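Local coordinates for outer membrane protein TP0453 (Treponema pallidum, PDB 3K8G) that alters membrane permeability at acidic pH and might be involved in ligand transport at the outer membrane, at residues G170-K175 against A249-S254. Sequence-based numbering, arbitrary orientation.
Sequences GHFITK and ASVISS
Ser254 OG lies between two polar groups: it accepts a hydrogen bond of 2.7 Å from Lys175 NZ and donates one to Val251 O, three residues earlier in the chain. This bridge joins helices 169-176 and 245-253, both predicted to be amphipathic, which pack on strands of the U-shaped β-half-barrel. The first torsion of Ser254 (75°) places OG between its backbone N and carbonyl carbon, turned back toward Val251 O. There Ser254 OG meets Val251 O at 2.8 Å, with a C=O...OG angle of 122° and the donor tilted from the carbonyl plane. Because the hydroxyl donates to Val251 O, its oxygen can accept the lysine ammonium. The lysine chain runs nearly extended as far as CE and bends at its last torsion (-118°), bringing NZ to Ser254 OG.

Beside this polar link the contact is apolar. Val251 CG1 approaches the far end of the Phe172 ring at an oblique angle and comes within 3.4 Å of Phe172 CZ. Phe172 also packs on Met189 and Leu191 of strand 189-196, while Ile252, pointing away from helix 169-176, reaches Leu23 and Phe25 of strand 21-26.

Helix 245-253 moves away from helix 169-176 when the hydrophobic cavity opens, and both the lysine-serine bond and the phenylalanine-valine contact would then probably be broken. On its other flank, toward helix 31-41, Ser253 OG bonds to Asn40 and also to Ala249 O at 2.9 Å, which Ser253 N reaches from the opposite face of the carbonyl plane.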
loop_
_atom_site.group_PDB
_atom_site.type_symbol
_atom_site.label_atom_id
_atom_site.label_comp_id
_atom_site.label_asym_id
_atom_site.label_seq_id
_atom_site.Cartn_x
_atom_site.Cartn_y
_atom_site.Cartn_z
ATOM N N GLY A 170 -3.623 9.386 -13.631
ATOM C CA GLY A 170 -4.493 10.551 -13.866
ATOM C C GLY A 170 -5.405 10.815 -12.680
ATOM O O GLY A 170 -5.362 11.898 -12.063
ATOM N N HIS A 171 -6.201 9.805 -12.335
ATOM C CA HIS A 171 -7.153 9.872 -11.217
ATOM C C HIS A 171 -6.496 10.185 -9.861
ATOM O O HIS A 171 -7.018 10.975 -9.071
ATOM C CB HIS A 171 -7.929 8.551 -11.160
ATOM C CG HIS A 171 -9.151 8.585 -10.292
ATOM N ND1 HIS A 171 -9.168 8.072 -9.012
ATOM C CD2 HIS A 171 -10.404 9.042 -10.532
ATOM C CE1 HIS A 171 -10.373 8.234 -8.491
ATOM N NE2 HIS A 171 -11.143 8.816 -9.394
ATOM N N PHE A 172 -5.331 9.601 -9.596
ATOM C CA PHE A 172 -4.660 9.769 -8.293
ATOM C C PHE A 172 -4.022 11.158 -8.109
ATOM O O PHE A 172 -4.016 11.708 -6.992
ATOM C CB PHE A 172 -3.599 8.679 -8.111
ATOM C CG PHE A 172 -3.183 8.451 -6.679
ATOM C CD1 PHE A 172 -3.899 7.584 -5.867
ATOM C CD2 PHE A 172 -2.077 9.089 -6.152
ATOM C CE1 PHE A 172 -3.518 7.362 -4.540
ATOM C CE2 PHE A 172 -1.683 8.866 -4.833
ATOM C CZ PHE A 172 -2.402 8.000 -4.035
ATOM N N ILE A 173 -3.477 11.708 -9.200
ATOM C CA ILE A 173 -2.789 13.012 -9.170
ATOM C C ILE A 173 -3.683 14.166 -8.707
ATOM O O ILE A 173 -3.229 15.073 -7.997
ATOM C CB ILE A 173 -2.126 13.363 -10.531
ATOM C CG1 ILE A 173 -1.127 14.514 -10.363
ATOM C CG2 ILE A 173 -3.154 13.775 -11.576
ATOM C CD1 ILE A 173 0.149 14.145 -9.658
ATOM N N THR A 174 -4.953 14.124 -9.090
ATOM C CA THR A 174 -5.907 15.137 -8.664
ATOM C C THR A 174 -6.109 15.074 -7.145
ATOM O O THR A 174 -6.158 16.121 -6.469
ATOM C CB THR A 174 -7.254 15.001 -9.411
ATOM O OG1 THR A 174 -7.965 13.843 -8.952
ATOM C CG2 THR A 174 -7.024 14.880 -10.905
ATOM N N LYS A 175 -6.192 13.855 -6.601
ATOM C CA LYS A 175 -6.305 13.688 -5.147
ATOM C C LYS A 175 -5.054 14.206 -4.480
ATOM O O LYS A 175 -5.106 14.987 -3.528
ATOM C CB LYS A 175 -6.450 12.215 -4.747
ATOM C CG LYS A 175 -7.725 11.530 -5.191
ATOM C CD LYS A 175 -7.539 10.007 -5.088
ATOM C CE LYS A 175 -8.831 9.271 -5.407
ATOM N NZ LYS A 175 -9.328 8.462 -4.254
ATOM N N ALA A 249 -2.719 10.062 4.378
ATOM C CA ALA A 249 -3.498 8.941 4.920
ATOM C C ALA A 249 -4.915 8.861 4.345
ATOM O O ALA A 249 -5.399 7.764 4.007
ATOM C CB ALA A 249 -3.542 9.015 6.458
ATOM N N SER A 250 -5.553 10.028 4.254
ATOM C CA SER A 250 -6.879 10.208 3.660
ATOM C C SER A 250 -6.895 9.855 2.154
ATOM O O SER A 250 -7.760 9.111 1.696
ATOM C CB SER A 250 -7.330 11.656 3.893
ATOM O OG SER A 250 -8.435 11.993 3.074
ATOM N N VAL A 251 -5.932 10.383 1.402
ATOM C CA VAL A 251 -5.747 10.012 -0.023
ATOM C C VAL A 251 -5.687 8.483 -0.218
ATOM O O VAL A 251 -6.371 7.908 -1.084
ATOM C CB VAL A 251 -4.482 10.714 -0.637
ATOM C CG1 VAL A 251 -4.112 10.112 -1.993
ATOM C CG2 VAL A 251 -4.714 12.226 -0.771
ATOM N N ILE A 252 -4.880 7.809 0.592
ATOM C CA ILE A 252 -4.784 6.355 0.495
ATOM C C ILE A 252 -6.071 5.610 0.919
ATOM O O ILE A 252 -6.479 4.626 0.285
ATOM C CB ILE A 252 -3.560 5.847 1.301
ATOM C CG1 ILE A 252 -2.274 6.368 0.630
ATOM C CG2 ILE A 252 -3.595 4.337 1.416
ATOM C CD1 ILE A 252 -0.987 6.079 1.379
ATOM N N SER A 253 -6.684 6.082 2.002
ATOM C CA SER A 253 -7.910 5.523 2.548
ATOM C C SER A 253 -9.038 5.633 1.548
ATOM O O SER A 253 -9.851 4.721 1.424
ATOM C CB SER A 253 -8.314 6.312 3.804
ATOM O OG SER A 253 -7.456 5.989 4.870
ATOM N N SER A 254 -9.063 6.741 0.817
ATOM C CA SER A 254 -10.146 7.041 -0.114
ATOM C C SER A 254 -10.216 6.089 -1.321
ATOM O O SER A 254 -11.162 6.177 -2.101
ATOM C CB SER A 254 -10.050 8.481 -0.602
ATOM O OG SER A 254 -8.997 8.603 -1.541
#